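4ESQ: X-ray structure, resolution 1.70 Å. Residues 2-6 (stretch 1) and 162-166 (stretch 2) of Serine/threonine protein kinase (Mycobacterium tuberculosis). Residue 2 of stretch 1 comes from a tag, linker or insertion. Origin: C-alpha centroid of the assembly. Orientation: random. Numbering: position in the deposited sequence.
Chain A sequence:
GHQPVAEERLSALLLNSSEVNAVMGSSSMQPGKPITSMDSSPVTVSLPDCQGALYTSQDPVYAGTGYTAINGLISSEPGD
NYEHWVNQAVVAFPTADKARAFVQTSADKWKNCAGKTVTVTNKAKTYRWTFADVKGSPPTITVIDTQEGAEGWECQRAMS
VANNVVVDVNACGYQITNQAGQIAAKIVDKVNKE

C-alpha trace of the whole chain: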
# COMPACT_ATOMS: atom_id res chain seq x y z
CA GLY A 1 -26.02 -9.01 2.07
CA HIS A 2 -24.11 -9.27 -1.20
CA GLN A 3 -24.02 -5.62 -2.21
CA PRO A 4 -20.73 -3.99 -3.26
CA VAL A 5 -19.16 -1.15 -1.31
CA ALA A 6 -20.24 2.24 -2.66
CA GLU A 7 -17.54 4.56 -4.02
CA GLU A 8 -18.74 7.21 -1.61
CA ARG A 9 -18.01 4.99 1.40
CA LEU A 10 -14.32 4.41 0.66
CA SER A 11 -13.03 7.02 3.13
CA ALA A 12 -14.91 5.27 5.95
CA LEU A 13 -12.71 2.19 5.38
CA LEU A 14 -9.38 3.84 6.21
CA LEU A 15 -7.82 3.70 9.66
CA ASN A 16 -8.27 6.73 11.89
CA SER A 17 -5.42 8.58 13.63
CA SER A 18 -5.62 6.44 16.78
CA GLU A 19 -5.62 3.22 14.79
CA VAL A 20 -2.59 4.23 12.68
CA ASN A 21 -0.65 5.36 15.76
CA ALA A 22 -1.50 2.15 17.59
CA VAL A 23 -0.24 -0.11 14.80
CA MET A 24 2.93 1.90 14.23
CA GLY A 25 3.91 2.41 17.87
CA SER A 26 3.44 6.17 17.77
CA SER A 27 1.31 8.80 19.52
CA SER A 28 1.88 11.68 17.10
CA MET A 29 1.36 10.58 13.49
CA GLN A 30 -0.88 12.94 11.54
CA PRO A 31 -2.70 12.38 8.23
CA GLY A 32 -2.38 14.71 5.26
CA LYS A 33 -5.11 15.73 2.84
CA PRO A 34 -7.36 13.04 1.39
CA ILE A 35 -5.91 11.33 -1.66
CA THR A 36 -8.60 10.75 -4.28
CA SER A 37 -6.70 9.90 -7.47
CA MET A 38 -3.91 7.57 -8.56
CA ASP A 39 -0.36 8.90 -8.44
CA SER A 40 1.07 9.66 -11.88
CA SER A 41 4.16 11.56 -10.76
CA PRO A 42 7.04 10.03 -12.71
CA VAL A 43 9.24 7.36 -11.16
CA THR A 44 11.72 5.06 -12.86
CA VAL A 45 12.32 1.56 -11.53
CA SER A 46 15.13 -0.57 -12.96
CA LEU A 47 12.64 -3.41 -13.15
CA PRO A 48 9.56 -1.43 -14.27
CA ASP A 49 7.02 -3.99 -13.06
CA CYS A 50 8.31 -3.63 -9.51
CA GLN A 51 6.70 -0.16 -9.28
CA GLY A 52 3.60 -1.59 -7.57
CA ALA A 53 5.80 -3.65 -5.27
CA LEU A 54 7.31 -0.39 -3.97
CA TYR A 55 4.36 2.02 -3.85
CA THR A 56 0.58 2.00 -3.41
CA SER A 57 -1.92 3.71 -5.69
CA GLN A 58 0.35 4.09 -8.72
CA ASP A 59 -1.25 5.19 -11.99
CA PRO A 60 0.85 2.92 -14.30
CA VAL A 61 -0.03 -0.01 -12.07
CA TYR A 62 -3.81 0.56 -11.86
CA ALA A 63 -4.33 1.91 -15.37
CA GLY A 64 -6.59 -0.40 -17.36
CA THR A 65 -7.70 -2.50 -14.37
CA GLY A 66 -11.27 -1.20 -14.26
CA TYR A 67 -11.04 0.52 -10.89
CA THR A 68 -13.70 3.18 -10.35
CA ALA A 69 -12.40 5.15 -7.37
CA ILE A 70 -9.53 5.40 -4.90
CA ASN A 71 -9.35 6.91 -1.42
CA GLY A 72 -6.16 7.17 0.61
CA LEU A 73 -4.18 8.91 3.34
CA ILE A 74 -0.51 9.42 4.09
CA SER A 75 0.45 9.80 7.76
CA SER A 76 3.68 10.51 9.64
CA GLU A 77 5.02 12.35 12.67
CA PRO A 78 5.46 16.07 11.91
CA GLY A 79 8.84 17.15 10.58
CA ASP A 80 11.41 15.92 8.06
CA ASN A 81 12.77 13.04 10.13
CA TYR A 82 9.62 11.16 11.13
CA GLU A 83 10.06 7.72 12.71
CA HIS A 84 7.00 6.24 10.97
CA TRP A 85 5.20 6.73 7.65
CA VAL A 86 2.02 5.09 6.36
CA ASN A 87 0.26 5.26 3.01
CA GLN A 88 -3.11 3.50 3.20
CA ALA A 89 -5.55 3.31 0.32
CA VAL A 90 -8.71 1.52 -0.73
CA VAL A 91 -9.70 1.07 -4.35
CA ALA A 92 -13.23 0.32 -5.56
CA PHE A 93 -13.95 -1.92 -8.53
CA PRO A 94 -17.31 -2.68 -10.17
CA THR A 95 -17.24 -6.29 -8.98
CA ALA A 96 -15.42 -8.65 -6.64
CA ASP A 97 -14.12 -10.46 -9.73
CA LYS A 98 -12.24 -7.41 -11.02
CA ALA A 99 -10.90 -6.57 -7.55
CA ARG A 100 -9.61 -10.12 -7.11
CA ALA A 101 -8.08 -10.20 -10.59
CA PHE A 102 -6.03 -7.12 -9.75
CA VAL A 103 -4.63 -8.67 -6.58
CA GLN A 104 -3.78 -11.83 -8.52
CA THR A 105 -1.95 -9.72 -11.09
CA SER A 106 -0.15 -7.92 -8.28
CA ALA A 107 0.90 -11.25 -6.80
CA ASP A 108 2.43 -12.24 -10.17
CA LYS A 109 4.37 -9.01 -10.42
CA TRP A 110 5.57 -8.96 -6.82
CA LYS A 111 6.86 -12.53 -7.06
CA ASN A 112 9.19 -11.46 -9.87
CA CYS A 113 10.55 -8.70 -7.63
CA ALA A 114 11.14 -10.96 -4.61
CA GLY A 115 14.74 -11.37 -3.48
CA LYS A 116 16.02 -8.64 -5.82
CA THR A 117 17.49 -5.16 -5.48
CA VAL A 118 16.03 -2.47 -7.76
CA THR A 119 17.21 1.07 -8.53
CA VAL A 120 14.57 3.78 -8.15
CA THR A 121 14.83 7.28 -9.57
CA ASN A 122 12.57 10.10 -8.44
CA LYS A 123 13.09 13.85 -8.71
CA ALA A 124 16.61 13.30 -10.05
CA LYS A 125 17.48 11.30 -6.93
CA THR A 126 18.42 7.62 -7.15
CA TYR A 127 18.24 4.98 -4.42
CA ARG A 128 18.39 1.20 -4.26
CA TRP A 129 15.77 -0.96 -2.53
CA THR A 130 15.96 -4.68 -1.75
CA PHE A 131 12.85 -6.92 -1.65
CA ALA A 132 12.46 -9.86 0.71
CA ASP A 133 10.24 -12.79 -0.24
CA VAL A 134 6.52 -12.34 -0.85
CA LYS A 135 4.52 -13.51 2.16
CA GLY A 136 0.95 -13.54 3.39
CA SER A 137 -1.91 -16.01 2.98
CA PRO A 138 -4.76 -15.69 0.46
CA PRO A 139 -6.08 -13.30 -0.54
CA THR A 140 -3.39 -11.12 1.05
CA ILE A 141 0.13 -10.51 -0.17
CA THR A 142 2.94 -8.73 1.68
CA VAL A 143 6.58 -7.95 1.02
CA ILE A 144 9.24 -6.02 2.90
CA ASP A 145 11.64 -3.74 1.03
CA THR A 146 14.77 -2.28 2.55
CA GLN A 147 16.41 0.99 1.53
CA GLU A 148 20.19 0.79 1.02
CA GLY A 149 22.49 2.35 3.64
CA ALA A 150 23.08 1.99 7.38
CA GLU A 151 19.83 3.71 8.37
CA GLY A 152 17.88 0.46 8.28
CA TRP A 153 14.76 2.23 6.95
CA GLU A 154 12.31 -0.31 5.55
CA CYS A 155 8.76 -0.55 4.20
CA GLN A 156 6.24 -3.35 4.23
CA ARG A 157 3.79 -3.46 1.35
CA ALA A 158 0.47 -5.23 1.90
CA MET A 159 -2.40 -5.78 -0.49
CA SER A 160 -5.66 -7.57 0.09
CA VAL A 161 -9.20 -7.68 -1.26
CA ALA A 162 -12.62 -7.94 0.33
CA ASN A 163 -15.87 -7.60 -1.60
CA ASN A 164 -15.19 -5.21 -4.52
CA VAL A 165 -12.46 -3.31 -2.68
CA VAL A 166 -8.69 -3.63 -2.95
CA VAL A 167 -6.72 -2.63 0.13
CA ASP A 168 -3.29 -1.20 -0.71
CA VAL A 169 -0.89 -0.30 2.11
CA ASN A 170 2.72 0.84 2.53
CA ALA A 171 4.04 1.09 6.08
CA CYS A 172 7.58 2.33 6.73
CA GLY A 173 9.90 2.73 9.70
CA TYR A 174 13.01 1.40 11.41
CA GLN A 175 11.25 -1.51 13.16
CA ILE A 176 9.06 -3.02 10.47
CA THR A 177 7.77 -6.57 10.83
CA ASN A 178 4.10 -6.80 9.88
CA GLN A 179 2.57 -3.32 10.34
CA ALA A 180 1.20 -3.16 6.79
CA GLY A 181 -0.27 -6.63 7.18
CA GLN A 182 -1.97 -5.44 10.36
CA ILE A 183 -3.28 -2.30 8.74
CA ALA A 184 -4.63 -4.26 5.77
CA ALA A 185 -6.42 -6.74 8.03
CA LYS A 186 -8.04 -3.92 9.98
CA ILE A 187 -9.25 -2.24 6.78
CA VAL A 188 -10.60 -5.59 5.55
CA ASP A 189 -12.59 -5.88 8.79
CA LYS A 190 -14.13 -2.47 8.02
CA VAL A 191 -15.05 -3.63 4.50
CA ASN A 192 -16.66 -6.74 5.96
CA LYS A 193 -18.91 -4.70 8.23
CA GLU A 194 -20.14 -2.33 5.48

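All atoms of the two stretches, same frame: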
# COMPACT_ATOMS: atom_id res chain seq x y z
N HIS A 2 -25.12 -9.04 -0.17
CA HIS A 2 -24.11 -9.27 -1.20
C HIS A 2 -23.78 -8.02 -2.00
O HIS A 2 -23.12 -8.08 -3.04
CB HIS A 2 -24.58 -10.37 -2.14
CG HIS A 2 -24.86 -11.67 -1.44
ND1 HIS A 2 -26.13 -12.06 -1.07
CD2 HIS A 2 -24.02 -12.65 -1.02
CE1 HIS A 2 -26.06 -13.24 -0.47
NE2 HIS A 2 -24.80 -13.61 -0.43
N GLN A 3 -24.23 -6.87 -1.50
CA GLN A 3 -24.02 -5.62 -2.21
C GLN A 3 -22.57 -5.16 -2.14
O GLN A 3 -21.90 -5.38 -1.14
CB GLN A 3 -24.94 -4.54 -1.66
CG GLN A 3 -26.39 -4.77 -2.05
CD GLN A 3 -27.34 -3.82 -1.36
OE1 GLN A 3 -26.99 -2.68 -1.08
NE2 GLN A 3 -28.55 -4.30 -1.09
N PRO A 4 -22.10 -4.51 -3.21
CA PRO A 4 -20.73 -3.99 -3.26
C PRO A 4 -20.60 -2.75 -2.39
O PRO A 4 -21.61 -2.13 -2.04
CB PRO A 4 -20.54 -3.62 -4.72
CG PRO A 4 -21.94 -3.28 -5.19
CD PRO A 4 -22.85 -4.21 -4.44
N VAL A 5 -19.38 -2.39 -2.04
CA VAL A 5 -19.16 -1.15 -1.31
C VAL A 5 -19.31 0.03 -2.26
O VAL A 5 -18.76 0.01 -3.37
CB VAL A 5 -17.76 -1.13 -0.67
CG1 VAL A 5 -17.54 0.20 0.04
CG2 VAL A 5 -17.60 -2.29 0.31
N ALA A 6 -20.05 1.04 -1.84
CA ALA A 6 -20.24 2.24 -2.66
C ALA A 6 -18.97 3.08 -2.71
O ALA A 6 -18.26 3.18 -1.71
CB ALA A 6 -21.37 3.08 -2.10
N ALA A 162 -11.39 -7.48 -0.30
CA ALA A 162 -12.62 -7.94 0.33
C ALA A 162 -13.76 -7.32 -0.46
O ALA A 162 -13.70 -6.14 -0.80
CB ALA A 162 -12.68 -7.53 1.77
N ASN A 163 -14.79 -8.10 -0.77
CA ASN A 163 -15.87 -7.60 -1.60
C ASN A 163 -15.27 -7.04 -2.89
O ASN A 163 -14.43 -7.70 -3.51
CB ASN A 163 -16.69 -6.53 -0.85
CG ASN A 163 -18.12 -6.44 -1.34
OD1 ASN A 163 -18.44 -6.85 -2.46
ND2 ASN A 163 -19.00 -5.89 -0.50
N ASN A 164 -15.69 -5.84 -3.29
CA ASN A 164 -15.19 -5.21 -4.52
C ASN A 164 -14.07 -4.21 -4.25
O ASN A 164 -13.80 -3.34 -5.09
CB ASN A 164 -16.33 -4.48 -5.24
CG ASN A 164 -16.93 -3.39 -4.39
OD1 ASN A 164 -17.20 -3.59 -3.20
ND2 ASN A 164 -17.13 -2.22 -4.98
N VAL A 165 -13.43 -4.33 -3.09
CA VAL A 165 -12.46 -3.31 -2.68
C VAL A 165 -11.07 -3.90 -2.51
O VAL A 165 -10.89 -4.91 -1.83
CB VAL A 165 -12.87 -2.66 -1.34
CG1 VAL A 165 -11.80 -1.66 -0.85
CG2 VAL A 165 -14.22 -1.99 -1.47
N VAL A 166 -10.09 -3.28 -3.16
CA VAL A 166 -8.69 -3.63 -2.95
C VAL A 166 -8.07 -2.73 -1.88
O VAL A 166 -8.27 -1.52 -1.88
CB VAL A 166 -7.88 -3.52 -4.26
CG1 VAL A 166 -6.38 -3.64 -3.96
CG2 VAL A 166 -8.34 -4.58 -5.25
O HOH W 1 -20.40 -7.56 -3.97

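The N-terminal segment is held against the turn at residues 162-165 chiefly by two asparagine side chains that read its backbone. The tightest link is made by Asn164, whose carboxamide meets Val5 at both of its backbone polar groups. Val5 N donates to Asn164 OD1 at 2.7 Å with an N-H...O angle of 159°, and Asn164 ND2 donates in return to Val5 O at 3.2 Å and 168°. The amide thus pairs with the N-H and C=O of a single residue, much as a neighbouring strand would, although the segment itself adopts no regular secondary structure. Asn164 ND2 is also hydrogen-bonded elsewhere in the structure.

One residue earlier on the turn, Asn163 supplies the third direct hydrogen bond. Its ND2 donates to Gln3 O at 3.0 Å in a nearly linear bond (N-H...O 172°). The other end of the same carboxamide is joined to the segment through water 1, which donates to Asn163 OD1 at 2.6 Å and to His2 O at 2.9 Å. His2 derives from the expression tag, so this bridge involves a carbonyl that is not part of the natural protein.

All of these bonds engage main-chain atoms of the N-terminal segment, and the CA-to-CB bonds of His2 and Gln3 point away from the turn. On the other side, the two asparagines belong to a tight turn. Residues Ala162 to Val165 form a type II' beta turn, closed by hydrogen bonds from Val165 N to Ala162 O (2.9 Å) and from Ala162 N to Val165 O (3.0 Å). Asn163 and Asn164 occupy its two central positions, Asn163 with a positive phi of 54°, and both direct their CA-to-CB bonds toward the segment. Their chi1 rotamers differ, t for Asn163 and p for Asn164.

Packing fills in around this polar framework. Pro4, whose CA lies 5.8 Å from the CA of Asn164, sits between Gln3 and Val5, whose carbonyls are bound directly by the asparagine side chains, and its ring carbon CB approaches Asn164 CG at 3.6 Å. Val5 has the largest area covered by the turn, 63 Å². Its CB lies 3.7 Å from Val165 CG2, an apolar contact at the point where the turn passes into the strand, while its CG2 comes within 3.9 Å of Asn163 ND2. Ala6 and Val166 take no part. With 229 Å² buried in total over both sides, the contact is small, but it is well supplied with directional bonds.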